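Local coordinates for thioesterase domain-containing protein (Pseudomonas aeruginosa, PDB 1ZKI) that probably hydrolyses acyl-CoA thioesters and adopts a hotdog fold, at residues A[27-36]-A[57-68]; A[104-112]-A[123-131]. All coordinates share one frame; numbering follows the deposited sequence.

Contact 1 of 2, residues A[27-36]-A[57-68]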
# COMPACT_ATOMS: atom_id res chain seq x y z
N LEU A 27 -2.00 14.28 14.70
CA LEU A 27 -1.94 12.87 15.09
C LEU A 27 -3.32 12.43 15.54
O LEU A 27 -4.03 13.19 16.23
CB LEU A 27 -1.00 12.67 16.27
CG LEU A 27 0.47 13.06 16.20
CD1 LEU A 27 1.03 12.94 17.59
CD2 LEU A 27 1.20 12.14 15.26
N GLY A 28 -3.69 11.21 15.19
CA GLY A 28 -4.93 10.60 15.64
C GLY A 28 -4.58 9.25 16.22
O GLY A 28 -3.47 9.02 16.66
N ASP A 29 -5.56 8.35 16.25
CA ASP A 29 -5.36 7.03 16.81
C ASP A 29 -4.79 6.14 15.72
O ASP A 29 -5.56 5.54 14.95
CB ASP A 29 -6.69 6.47 17.31
CG ASP A 29 -6.54 5.12 18.01
OD1 ASP A 29 -5.38 4.67 18.22
OD2 ASP A 29 -7.57 4.51 18.37
N GLY A 30 -3.46 6.06 15.66
CA GLY A 30 -2.78 5.25 14.64
C GLY A 30 -2.77 5.94 13.28
O GLY A 30 -2.70 5.29 12.25
N VAL A 31 -2.84 7.27 13.29
CA VAL A 31 -2.83 8.07 12.07
C VAL A 31 -2.04 9.37 12.32
O VAL A 31 -2.11 9.94 13.41
CB VAL A 31 -4.29 8.34 11.54
CG1 VAL A 31 -5.13 9.06 12.57
CG2 VAL A 31 -4.29 9.11 10.21
N ALA A 32 -1.29 9.80 11.31
CA ALA A 32 -0.53 11.04 11.41
C ALA A 32 -0.51 11.77 10.08
O ALA A 32 -0.67 11.15 9.03
CB ALA A 32 0.91 10.75 11.87
N GLU A 33 -0.35 13.09 10.14
CA GLU A 33 -0.19 13.90 8.94
C GLU A 33 1.02 14.80 9.12
O GLU A 33 1.19 15.40 10.18
CB GLU A 33 -1.44 14.75 8.65
CG GLU A 33 -1.26 15.62 7.37
CD GLU A 33 -2.53 16.33 6.92
OE1 GLU A 33 -3.63 16.01 7.43
OE2 GLU A 33 -2.42 17.22 6.04
N VAL A 34 1.83 14.88 8.07
CA VAL A 34 3.03 15.72 8.05
C VAL A 34 3.04 16.51 6.74
O VAL A 34 2.63 15.98 5.69
CB VAL A 34 4.31 14.82 8.18
CG1 VAL A 34 5.58 15.62 8.04
CG2 VAL A 34 4.29 14.04 9.51
N ARG A 35 3.49 17.77 6.78
CA ARG A 35 3.57 18.59 5.56
C ARG A 35 5.02 18.81 5.18
O ARG A 35 5.91 18.76 6.05
CB ARG A 35 2.84 19.94 5.73
CG ARG A 35 3.46 20.86 6.74
CD ARG A 35 2.67 22.18 6.89
NE ARG A 35 2.85 23.11 5.76
CZ ARG A 35 3.85 23.99 5.65
NH1 ARG A 35 3.91 24.78 4.58
NH2 ARG A 35 4.80 24.07 6.58
N LEU A 36 5.26 19.06 3.90
CA LEU A 36 6.59 19.31 3.36
C LEU A 36 6.48 20.37 2.27
O LEU A 36 6.00 20.06 1.18
CB LEU A 36 7.25 18.04 2.81
CG LEU A 36 8.62 18.21 2.12
CD1 LEU A 36 9.62 18.96 3.03
CD2 LEU A 36 9.20 16.83 1.68
N LEU A 57 9.70 12.06 3.88
CA LEU A 57 8.40 12.49 4.37
C LEU A 57 7.55 11.29 4.77
O LEU A 57 7.01 11.24 5.89
CB LEU A 57 7.71 13.31 3.28
CG LEU A 57 6.22 13.57 3.48
CD1 LEU A 57 6.00 14.44 4.73
CD2 LEU A 57 5.68 14.24 2.22
N MSE A 58 7.45 10.30 3.87
CA MSE A 58 6.64 9.13 4.16
C MSE A 58 7.12 8.36 5.40
O MSE A 58 6.34 8.03 6.27
CB MSE A 58 6.57 8.20 2.95
CG MSE A 58 5.66 7.02 3.19
SE MSE A 58 5.45 6.05 1.54
CE MSE A 58 4.45 7.43 0.58
N ASP A 59 8.43 8.10 5.47
CA ASP A 59 8.99 7.34 6.60
C ASP A 59 8.70 8.05 7.93
O ASP A 59 8.30 7.42 8.93
CB ASP A 59 10.49 7.12 6.39
CG ASP A 59 11.12 6.36 7.54
OD1 ASP A 59 10.75 5.19 7.78
OD2 ASP A 59 11.95 6.96 8.24
N VAL A 60 8.89 9.37 7.96
CA VAL A 60 8.62 10.13 9.17
C VAL A 60 7.15 10.08 9.58
O VAL A 60 6.84 9.88 10.75
CB VAL A 60 9.15 11.57 9.05
CG1 VAL A 60 8.62 12.46 10.18
CG2 VAL A 60 10.72 11.56 9.03
N THR A 61 6.26 10.28 8.61
CA THR A 61 4.82 10.23 8.88
C THR A 61 4.39 8.85 9.40
O THR A 61 3.62 8.74 10.34
CB THR A 61 3.99 10.59 7.62
OG1 THR A 61 4.52 11.80 7.04
CG2 THR A 61 2.52 10.85 8.02
N MSE A 62 4.91 7.79 8.76
CA MSE A 62 4.64 6.43 9.22
C MSE A 62 5.14 6.20 10.65
O MSE A 62 4.44 5.60 11.45
CB MSE A 62 5.26 5.41 8.27
CG MSE A 62 4.56 5.34 6.93
SE MSE A 62 5.64 4.03 5.86
CE MSE A 62 4.29 3.62 4.52
N GLY A 63 6.33 6.70 10.99
CA GLY A 63 6.85 6.58 12.36
C GLY A 63 5.94 7.24 13.39
O GLY A 63 5.71 6.71 14.48
N LEU A 64 5.44 8.43 13.03
CA LEU A 64 4.54 9.19 13.90
C LEU A 64 3.19 8.49 14.06
O LEU A 64 2.61 8.48 15.14
CB LEU A 64 4.38 10.61 13.35
CG LEU A 64 5.58 11.54 13.57
CD1 LEU A 64 5.28 12.92 12.94
CD2 LEU A 64 5.91 11.69 15.06
N ALA A 65 2.68 7.89 12.97
CA ALA A 65 1.47 7.08 13.05
C ALA A 65 1.68 5.91 14.01
O ALA A 65 0.83 5.63 14.84
CB ALA A 65 1.04 6.58 11.66
N CYS A 66 2.84 5.25 13.92
CA CYS A 66 3.16 4.16 14.85
C CYS A 66 3.19 4.65 16.28
O CYS A 66 2.60 4.04 17.16
CB CYS A 66 4.48 3.51 14.49
SG CYS A 66 4.27 2.52 13.03
N SER A 67 3.85 5.78 16.50
CA SER A 67 3.91 6.36 17.84
C SER A 67 2.52 6.72 18.37
O SER A 67 2.27 6.61 19.58
CB SER A 67 4.81 7.59 17.83
OG SER A 67 6.16 7.18 17.63
N SER A 68 1.60 7.11 17.49
CA SER A 68 0.26 7.45 17.96
C SER A 68 -0.53 6.20 18.33
O SER A 68 -1.52 6.29 19.07
CB SER A 68 -0.49 8.28 16.92
OG SER A 68 -0.89 7.47 15.84
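Ala32, Val34 and Leu36 of strand 31-36 pack on Leu57, Thr61, Leu64 and Ala65 of the helix in the strand-on-helix contact of a hotdog fold, where an antiparallel sheet wraps a long central helix. The strand and the helix run roughly antiparallel, at 146°, with axes 6.4 Å apart at their closest. Every second strand residue faces the helix, while Glu33 and Arg35 point away and form salt bridges with Arg95 and Asp23. Val34 supplies the middle of the interface. The side chains of Val34 and Leu57 slide past each other in opposite directions, with Val34 CG1 3.5 Å from Leu57 CD1, whereas Val34 and Leu64 cross at about a right angle where Val34 CG2 meets Leu64 CD1. Thr61 OG1 lies 3.2 Å from Val34 CB and is turned back to donate to Leu57 O; chi1 of -48° leaves CG2 anti to the backbone N and directed at Ala32 O. The small Ala32 lets the backbones close in, its CB resting 3.5 Å from Ala65 N. Where the strand begins, the turn 28-30 meets Ser68. Its hydroxyl donates to Ala65 O and receives a weak, bent bond from Gly30 N, with 2.9 Å between that N and Ser68 OG.

Contact 2 of 2, residues A[104-112]-A[123-131]; sequences GRRSLVVEA and KGQGTFAQL
Leu108 and Phe128 exchange two backbone hydrogen bonds, Val110 with Gly126 and Ala112 with Gly124 do the same, and this ladder joins strand 107-112 to strand 123-130 in regular antiparallel register. Phe128 N gives Leu108 O a nearly straight bond of 2.8 Å in the carbonyl plane, and Gly126 N reaches Val110 O from almost straight ahead of the carbonyl. At the open end, Gln130 N reaches Arg106 O at 2.8 Å from well above the carbonyl plane. In the non-hydrogen-bonded pairs, CA-H groups lean on the same carbonyls, for example Thr127 CA on Leu108 O. The side chain of Gln130 is served separately: one water donates to both its OE1 and Gly104 O, while NE2 gives a straight bond to Leu131 O.

On the face carrying Leu108, Val110 and Phe128, Val110 CG2 lies 4.1 Å from Phe128 CD2, and helix 51-70 covers Val110 through Met62 and Cys66. On the face carrying Val109, Glu111 and Thr127, Glu111 forms an ion pair with Lys123. Lys123, bent along its chain, lays CE 3.1 Å from Ala112 O and brings NZ within 2.8 Å of Glu111 OE1, meeting this oxygen from above the carboxylate plane. The stronger partner of each charge lies across the dimer interface: Glu111 meets Lys123 of the second subunit, and Lys123 meets Glu111 of that subunit. Thr127 OG1 bonds to Glu80 and to Asn84 of the second subunit. The pairing is that of a beta hairpin, here within the curved sheet of a hotdog-fold dimer.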
# COMPACT_ATOMS: atom_id res chain seq x y z
N GLY A 104 0.57 -5.27 15.92
CA GLY A 104 0.79 -6.52 16.64
C GLY A 104 1.75 -6.30 17.79
O GLY A 104 2.27 -5.19 17.96
N ARG A 105 1.99 -7.35 18.58
CA ARG A 105 2.93 -7.23 19.71
C ARG A 105 4.37 -7.01 19.23
O ARG A 105 5.16 -6.36 19.92
CB ARG A 105 2.81 -8.43 20.69
CG ARG A 105 3.21 -9.80 20.13
CD ARG A 105 2.63 -10.97 20.95
NE ARG A 105 3.27 -11.19 22.25
CZ ARG A 105 3.21 -12.33 22.94
NH1 ARG A 105 3.82 -12.44 24.13
NH2 ARG A 105 2.56 -13.38 22.45
N ARG A 106 4.69 -7.51 18.04
CA ARG A 106 6.07 -7.44 17.55
C ARG A 106 6.26 -6.59 16.29
O ARG A 106 7.36 -6.09 16.05
CB ARG A 106 6.61 -8.85 17.32
CG ARG A 106 6.86 -9.61 18.60
CD ARG A 106 7.32 -11.01 18.32
NE ARG A 106 8.31 -11.04 17.23
CZ ARG A 106 8.81 -12.15 16.71
NH1 ARG A 106 8.42 -13.34 17.17
NH2 ARG A 106 9.70 -12.08 15.73
N SER A 107 5.20 -6.43 15.51
CA SER A 107 5.31 -5.62 14.31
C SER A 107 4.06 -4.80 14.03
O SER A 107 2.96 -5.14 14.50
CB SER A 107 5.65 -6.49 13.09
OG SER A 107 4.62 -7.43 12.85
N LEU A 108 4.25 -3.73 13.28
CA LEU A 108 3.15 -2.90 12.82
C LEU A 108 3.25 -2.78 11.31
O LEU A 108 4.34 -2.69 10.75
CB LEU A 108 3.17 -1.51 13.45
CG LEU A 108 3.23 -1.33 14.97
CD1 LEU A 108 4.68 -1.14 15.43
CD2 LEU A 108 2.38 -0.14 15.39
N VAL A 109 2.10 -2.78 10.64
CA VAL A 109 2.03 -2.51 9.22
C VAL A 109 1.35 -1.16 9.03
O VAL A 109 0.30 -0.87 9.66
CB VAL A 109 1.24 -3.59 8.47
CG1 VAL A 109 1.27 -3.33 6.96
CG2 VAL A 109 1.81 -4.97 8.80
N VAL A 110 1.94 -0.34 8.16
CA VAL A 110 1.47 1.04 7.98
C VAL A 110 1.42 1.36 6.49
O VAL A 110 2.26 0.87 5.73
CB VAL A 110 2.43 2.07 8.67
CG1 VAL A 110 1.83 3.48 8.67
CG2 VAL A 110 2.77 1.65 10.08
N GLU A 111 0.40 2.12 6.07
CA GLU A 111 0.35 2.62 4.70
C GLU A 111 0.40 4.13 4.75
O GLU A 111 0.14 4.73 5.80
CB GLU A 111 -0.91 2.15 3.96
CG GLU A 111 -2.20 2.74 4.49
CD GLU A 111 -3.43 2.45 3.59
OE1 GLU A 111 -3.25 1.99 2.44
OE2 GLU A 111 -4.57 2.68 4.04
N ALA A 112 0.74 4.76 3.63
CA ALA A 112 0.77 6.22 3.58
C ALA A 112 0.54 6.71 2.16
O ALA A 112 0.82 5.99 1.20
CB ALA A 112 2.09 6.78 4.14
N LYS A 123 2.53 6.74 -2.98
CA LYS A 123 1.78 5.83 -2.12
C LYS A 123 2.79 4.80 -1.64
O LYS A 123 3.67 4.39 -2.40
CB LYS A 123 0.67 5.12 -2.89
CG LYS A 123 -0.19 4.17 -2.03
CD LYS A 123 -1.26 4.98 -1.27
CE LYS A 123 -1.62 4.38 0.09
NZ LYS A 123 -2.51 3.22 0.00
N GLY A 124 2.68 4.40 -0.38
CA GLY A 124 3.59 3.35 0.13
C GLY A 124 3.05 2.52 1.26
O GLY A 124 1.97 2.82 1.80
N GLN A 125 3.82 1.50 1.62
CA GLN A 125 3.44 0.53 2.64
C GLN A 125 4.73 0.06 3.27
O GLN A 125 5.70 -0.19 2.55
CB GLN A 125 2.73 -0.64 1.96
CG GLN A 125 2.17 -1.70 2.87
CD GLN A 125 1.47 -2.80 2.08
OE1 GLN A 125 1.81 -3.99 2.22
NE2 GLN A 125 0.53 -2.42 1.22
N GLY A 126 4.75 -0.05 4.59
CA GLY A 126 5.96 -0.49 5.30
C GLY A 126 5.66 -1.26 6.57
O GLY A 126 4.49 -1.37 7.00
N THR A 127 6.72 -1.78 7.18
CA THR A 127 6.61 -2.65 8.33
C THR A 127 7.55 -2.08 9.36
O THR A 127 8.71 -1.76 9.06
CB THR A 127 7.03 -4.08 7.98
OG1 THR A 127 6.44 -4.46 6.73
CG2 THR A 127 6.59 -5.09 9.10
N PHE A 128 7.05 -1.95 10.58
CA PHE A 128 7.83 -1.45 11.72
C PHE A 128 7.99 -2.56 12.75
O PHE A 128 7.12 -3.43 12.90
CB PHE A 128 7.12 -0.23 12.32
CG PHE A 128 7.36 1.05 11.57
CD1 PHE A 128 8.13 2.06 12.13
CD2 PHE A 128 6.85 1.24 10.29
CE1 PHE A 128 8.37 3.24 11.44
CE2 PHE A 128 7.10 2.42 9.57
CZ PHE A 128 7.86 3.43 10.15
N ALA A 129 9.11 -2.53 13.48
CA ALA A 129 9.33 -3.50 14.54
C ALA A 129 8.96 -2.78 15.84
O ALA A 129 9.41 -1.65 16.08
CB ALA A 129 10.76 -3.97 14.56
N GLN A 130 8.10 -3.41 16.63
CA GLN A 130 7.70 -2.87 17.93
C GLN A 130 8.83 -3.12 18.92
O GLN A 130 9.20 -4.27 19.16
CB GLN A 130 6.40 -3.54 18.41
CG GLN A 130 5.88 -3.03 19.76
CD GLN A 130 5.44 -1.58 19.69
OE1 GLN A 130 4.47 -1.26 19.01
NE2 GLN A 130 6.16 -0.70 20.40
N LEU A 131 9.40 -2.04 19.45
CA LEU A 131 10.45 -2.15 20.46
C LEU A 131 9.84 -2.09 21.86
O LEU A 131 8.63 -1.84 22.00
CB LEU A 131 11.53 -1.08 20.28
CG LEU A 131 12.24 -1.05 18.92
CD1 LEU A 131 13.33 0.01 18.91
CD2 LEU A 131 12.82 -2.43 18.54
O HOH W 1 2.19 -2.43 18.32

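Overall arrangement
The two contacts illustrate how one hotdog sheet serves two surroundings. Both are partly buried: contact 1 lies about 6 Å from the centre of the chain, centre to centre, and is mainly apolar; contact 2 lies about 12 Å out and is held chiefly by backbone hydrogen bonds. Both involve the same sheet, and helix 51-70, a partner in contact 1, also covers one face of contact 2, with Met58 SE 3.6 Å from Gly124 CA. No other chain of the assembly touches the segments of contact 1, whereas the polar face of contact 2 meets the second subunit through salt bridges and hydrogen bonds.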